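Local coordinates for RimK domain protein ATP-grasp (Sphaerobacter thermophilus, PDB 5I47) that is a putative lysine-biosynthesis enzyme of the ATP-grasp superfamily, which probably binds ATP and joins an amino group to a carboxylate, at the interface of chains A and B. Residues are numbered along the deposited sequence; one frame, centred on the assembly and turned at random. Chains: chain A/B, RimK domain protein ATP-grasp.

Contact 1 and contact 2 are neighbouring parts of one two-fold symmetric interface, the centres of their C-alpha atoms about 9 Å apart. They share A:Val111, A:Phe113 and B:Leu42. In contact 1 the backbones of strand 109-112 of chain A and strand 41-42 of chain B pair edge to edge; in contact 2 the side chains of A:Val111 and A:Phe113, with helix 92-101 and A:Leu134, pack mainly on helix 63-74 of chain B. Directional bonds and an apolar core thus act on the same few residues, and the symmetry repeats both with the chains exchanged. This dimer may or may not be the working form.

Contact 1: the interface of chains A and B. Residues chain A 111-117, 121; chain B 37-42.
An antiparallel beta pairing between two copies of the protein joins strand 109-112 of chain A to the short strand 41-42 of chain B, tying the subunits of the deposited dimer together through main-chain atoms. A:Val111 and B:Leu42 bond in both directions. The amide N of A:Val111 gives to O of B:Leu42 at 2.7 Å, nearly straight and in the carbonyl plane. The return bond, from N of B:Leu42 to O of A:Val111, is equally short at 2.7 Å, but its donor stands 26° above the carbonyl plane. Two residues on, N of A:Phe113 donates to O of B:Leu40 at 3.0 Å, approaching almost along the C=O axis. This carbonyl oxygen also lies in plane at the edge of the A:Phe113 ring, 3.6 Å from CD1; CG of A:Phe113 is anti to the carbonyl carbon (chi1 -64°), which sends the ring back along the partner strand toward B:Leu42, whose side chain it crosses at about a right angle. Beyond the strand the pairing passes to the start of helix 115-125. There N of A:Ala117 donates to O of B:Ala38, in the 3-10 helix 37-39, at 3.2 Å and more bent, 137° at H. The helix start may add a favourable electrostatic pull on that oxygen. The lack of a side chain at A:Gly114 probably allows the close approach of the backbones here, its CA 3.6 Å from CA of B:Ala38. The methyl CB of B:Ala41 packs against A:Cys112, 3.8 Å from the thiol sulfur SG.

Contact 2: the interface of chains A and B. Residues chain A 93, 96, 110-111, 113, 134; chain B 42, 44, 64, 67-68, 71.
The aromatic ring of A:Phe113 packs on helix 63-74 of chain B, in an apolar patch of the dimer interface. Branch CD1 of B:Leu68 lies over one face of the ring, offset toward the rim and 3.8 Å above its plane. CB of B:Leu68 comes over the same face, 3.7 Å from CE2 of A:Phe113, so this residue spans the ring from CE1 to CE2. Methyl CD1 of B:Leu71 instead meets the ring edge in plane, 3.9 Å from CZ of A:Phe113. An alanine in place of A:Phe113 would remove the ring and would probably loosen the packing around B:Leu68 and B:Leu71, leaving the neighbouring strand pairing less well supported.

B:Leu71 serves several partners with its two branches. Its CD1 also reaches A:Val111 tip to tip, 3.8 Å from CG1, the methyl anti to the backbone N (chi1 -162°). Its other branch, CD2, lies 3.9 Å from CE of the selenomethionine A:Met93. In that side chain CG, anti to the backbone N, lies beside CG1 of B:Val67; the bends at chi2 (64°) and chi3 (-117°) then turn the terminal methyl CE to B:Leu71. The same CG1 of B:Val67 is 4.0 Å from CD1 of A:Leu134, extending the apolar layer along the helix.

At the other end, the side chain of A:Leu96 crosses B:Pro44 at about a right angle and touches it with CD2, 3.5 Å from CG of B:Pro44. A:Leu96 lies one turn beyond A:Met93 on helix 92-101, which fixes their spacing. In the fold, this helix, strand 109-112 and the loop bearing A:Leu134, just past strand 129-133, supply the chain A wall, and helix 63-74 with the segment around strand 41-42 supplies that of chain B.

Contact 1: the interface of chains A and B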
# COMPACT_ATOMS: atom_id res chain seq x y z
N VAL A 111 13.37 -2.04 9.91
CA VAL A 111 12.83 -1.86 8.56
C VAL A 111 14.02 -1.80 7.60
O VAL A 111 14.81 -0.86 7.63
CB VAL A 111 11.96 -0.60 8.46
CG1 VAL A 111 11.07 -0.67 7.23
CG2 VAL A 111 11.14 -0.41 9.72
N CYS A 112 14.14 -2.82 6.75
CA CYS A 112 15.30 -2.97 5.88
C CYS A 112 14.88 -2.80 4.42
O CYS A 112 13.94 -3.46 3.97
CB CYS A 112 15.95 -4.34 6.08
SG CYS A 112 16.33 -4.65 7.81
N PHE A 113 15.58 -1.93 3.70
CA PHE A 113 15.22 -1.57 2.34
C PHE A 113 16.17 -2.15 1.30
O PHE A 113 16.23 -1.65 0.18
CB PHE A 113 15.14 -0.05 2.21
CG PHE A 113 14.06 0.58 3.06
CD1 PHE A 113 14.32 0.93 4.37
CD2 PHE A 113 12.79 0.79 2.54
CE1 PHE A 113 13.33 1.49 5.16
CE2 PHE A 113 11.80 1.36 3.32
CZ PHE A 113 12.07 1.70 4.63
N GLY A 114 16.89 -3.21 1.65
CA GLY A 114 17.79 -3.85 0.71
C GLY A 114 18.49 -5.03 1.35
O GLY A 114 18.39 -5.25 2.56
N GLU A 115 19.21 -5.78 0.51
CA GLU A 115 19.83 -7.02 0.96
C GLU A 115 20.87 -6.77 2.04
O GLU A 115 20.90 -7.46 3.07
CB GLU A 115 20.45 -7.76 -0.23
CG GLU A 115 21.27 -8.97 0.16
CD GLU A 115 21.94 -9.63 -1.02
OE1 GLU A 115 21.58 -9.30 -2.17
OE2 GLU A 115 22.84 -10.48 -0.81
N GLU A 116 21.74 -5.79 1.83
CA GLU A 116 22.77 -5.48 2.82
C GLU A 116 22.15 -5.06 4.15
O GLU A 116 22.71 -5.34 5.22
CB GLU A 116 23.71 -4.40 2.29
CG GLU A 116 24.88 -4.08 3.20
CD GLU A 116 25.85 -3.10 2.57
OE1 GLU A 116 25.79 -2.90 1.34
OE2 GLU A 116 26.68 -2.53 3.31
N ALA A 117 21.00 -4.39 4.11
CA ALA A 117 20.34 -3.96 5.34
C ALA A 117 19.73 -5.13 6.10
O ALA A 117 19.67 -5.11 7.33
CB ALA A 117 19.27 -2.92 5.03
N ALA A 121 20.72 -6.05 9.97
CA ALA A 121 19.76 -6.15 11.07
C ALA A 121 19.80 -7.54 11.70
O ALA A 121 19.69 -7.66 12.93
CB ALA A 121 18.35 -5.83 10.57
N PRO B 37 19.52 3.34 -0.44
CA PRO B 37 18.51 2.73 0.44
C PRO B 37 18.72 1.25 0.68
O PRO B 37 18.21 0.71 1.67
CB PRO B 37 17.19 2.99 -0.30
CG PRO B 37 17.49 4.10 -1.24
CD PRO B 37 18.92 3.91 -1.65
N ALA B 38 19.46 0.56 -0.20
CA ALA B 38 19.70 -0.87 -0.01
C ALA B 38 20.44 -1.17 1.29
O ALA B 38 20.35 -2.29 1.80
CB ALA B 38 20.47 -1.44 -1.20
N LYS B 39 21.16 -0.19 1.84
CA LYS B 39 21.93 -0.38 3.06
C LYS B 39 21.23 0.21 4.28
O LYS B 39 21.85 0.31 5.35
CB LYS B 39 23.32 0.24 2.91
CG LYS B 39 23.33 1.76 2.90
CD LYS B 39 24.50 2.33 2.10
CE LYS B 39 24.40 3.86 1.99
NZ LYS B 39 25.32 4.43 0.96
N LEU B 40 19.96 0.59 4.16
CA LEU B 40 19.23 1.26 5.23
C LEU B 40 18.42 0.23 6.01
O LEU B 40 17.47 -0.35 5.48
CB LEU B 40 18.34 2.36 4.67
CG LEU B 40 19.05 3.62 4.18
CD1 LEU B 40 18.05 4.61 3.60
CD2 LEU B 40 19.83 4.26 5.31
N ALA B 41 18.80 0.01 7.27
CA ALA B 41 18.05 -0.81 8.22
C ALA B 41 17.58 0.13 9.33
O ALA B 41 18.30 0.36 10.31
CB ALA B 41 18.89 -1.96 8.76
N LEU B 42 16.37 0.66 9.18
CA LEU B 42 15.85 1.69 10.06
C LEU B 42 15.16 1.09 11.28
O LEU B 42 14.51 0.04 11.20
CB LEU B 42 14.87 2.60 9.31
CG LEU B 42 15.44 3.82 8.59
CD1 LEU B 42 16.57 3.45 7.64
CD2 LEU B 42 14.33 4.55 7.84

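Contact 2: the interface of chains A and B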
# COMPACT_ATOMS: atom_id res chain seq x y z
N MSE A 93 3.71 -2.53 8.57
CA MSE A 93 4.48 -1.35 8.94
C MSE A 93 3.61 -0.37 9.71
O MSE A 93 4.00 0.12 10.77
CB MSE A 93 5.05 -0.66 7.70
CG MSE A 93 5.79 0.63 7.99
SE MSE A 93 7.39 0.37 9.08
CE MSE A 93 6.90 1.37 10.69
N LEU A 96 2.85 -1.89 13.08
CA LEU A 96 4.02 -1.79 13.95
C LEU A 96 4.12 -0.40 14.58
O LEU A 96 4.23 -0.26 15.80
CB LEU A 96 5.29 -2.11 13.17
CG LEU A 96 6.63 -1.96 13.90
CD1 LEU A 96 6.72 -2.93 15.07
CD2 LEU A 96 7.79 -2.16 12.93
N ARG A 110 13.42 -4.22 12.66
CA ARG A 110 14.15 -3.27 11.84
C ARG A 110 13.51 -3.24 10.46
O ARG A 110 13.15 -4.28 9.91
CB ARG A 110 15.64 -3.65 11.71
CG ARG A 110 16.40 -3.71 13.04
CD ARG A 110 16.67 -2.33 13.60
NE ARG A 110 17.09 -2.39 15.01
CZ ARG A 110 16.29 -2.12 16.03
NH1 ARG A 110 15.03 -1.75 15.83
NH2 ARG A 110 16.75 -2.20 17.27
N VAL A 111 13.37 -2.04 9.91
CA VAL A 111 12.83 -1.86 8.56
C VAL A 111 14.02 -1.80 7.60
O VAL A 111 14.81 -0.86 7.63
CB VAL A 111 11.96 -0.60 8.46
CG1 VAL A 111 11.07 -0.67 7.23
CG2 VAL A 111 11.14 -0.41 9.72
N PHE A 113 15.58 -1.93 3.70
CA PHE A 113 15.22 -1.57 2.34
C PHE A 113 16.17 -2.15 1.30
O PHE A 113 16.23 -1.65 0.18
CB PHE A 113 15.14 -0.05 2.21
CG PHE A 113 14.06 0.58 3.06
CD1 PHE A 113 14.32 0.93 4.37
CD2 PHE A 113 12.79 0.79 2.54
CE1 PHE A 113 13.33 1.49 5.16
CE2 PHE A 113 11.80 1.36 3.32
CZ PHE A 113 12.07 1.70 4.63
N LEU A 134 6.31 -5.86 3.98
CA LEU A 134 5.73 -4.68 4.61
C LEU A 134 4.21 -4.76 4.67
O LEU A 134 3.61 -4.36 5.68
CB LEU A 134 6.17 -3.42 3.86
CG LEU A 134 7.63 -3.03 4.05
CD1 LEU A 134 7.94 -1.74 3.29
CD2 LEU A 134 7.96 -2.88 5.53
N LEU B 42 16.37 0.66 9.18
CA LEU B 42 15.85 1.69 10.06
C LEU B 42 15.16 1.09 11.28
O LEU B 42 14.51 0.04 11.20
CB LEU B 42 14.87 2.60 9.31
CG LEU B 42 15.44 3.82 8.59
CD1 LEU B 42 16.57 3.45 7.64
CD2 LEU B 42 14.33 4.55 7.84
N PRO B 44 12.21 1.51 13.99
CA PRO B 44 10.94 2.26 14.10
C PRO B 44 10.89 3.19 15.30
O PRO B 44 10.22 4.23 15.22
CB PRO B 44 9.89 1.15 14.21
CG PRO B 44 10.54 -0.06 13.62
CD PRO B 44 11.99 0.05 13.97
N GLU B 64 7.35 1.03 -0.91
CA GLU B 64 8.30 1.07 0.20
C GLU B 64 9.06 2.38 0.27
O GLU B 64 9.60 2.72 1.34
CB GLU B 64 9.28 -0.10 0.11
CG GLU B 64 10.02 -0.21 -1.20
CD GLU B 64 9.36 -1.19 -2.16
OE1 GLU B 64 8.11 -1.24 -2.19
OE2 GLU B 64 10.10 -1.90 -2.87
N VAL B 67 6.97 4.40 2.35
CA VAL B 67 7.28 3.94 3.70
C VAL B 67 8.58 4.56 4.19
O VAL B 67 8.69 4.96 5.36
CB VAL B 67 7.35 2.40 3.73
CG1 VAL B 67 8.06 1.91 4.98
CG2 VAL B 67 5.95 1.79 3.65
N LEU B 68 9.58 4.66 3.31
CA LEU B 68 10.86 5.24 3.70
C LEU B 68 10.74 6.73 3.99
O LEU B 68 11.34 7.24 4.94
CB LEU B 68 11.90 4.98 2.61
CG LEU B 68 13.27 5.63 2.80
CD1 LEU B 68 13.93 5.13 4.07
CD2 LEU B 68 14.16 5.37 1.59
N LEU B 71 8.98 7.09 7.43
CA LEU B 71 9.86 6.76 8.55
C LEU B 71 10.87 7.87 8.80
O LEU B 71 11.03 8.34 9.93
CB LEU B 71 10.57 5.43 8.27
CG LEU B 71 9.80 4.16 8.61
CD1 LEU B 71 10.41 2.97 7.92
CD2 LEU B 71 9.78 3.96 10.12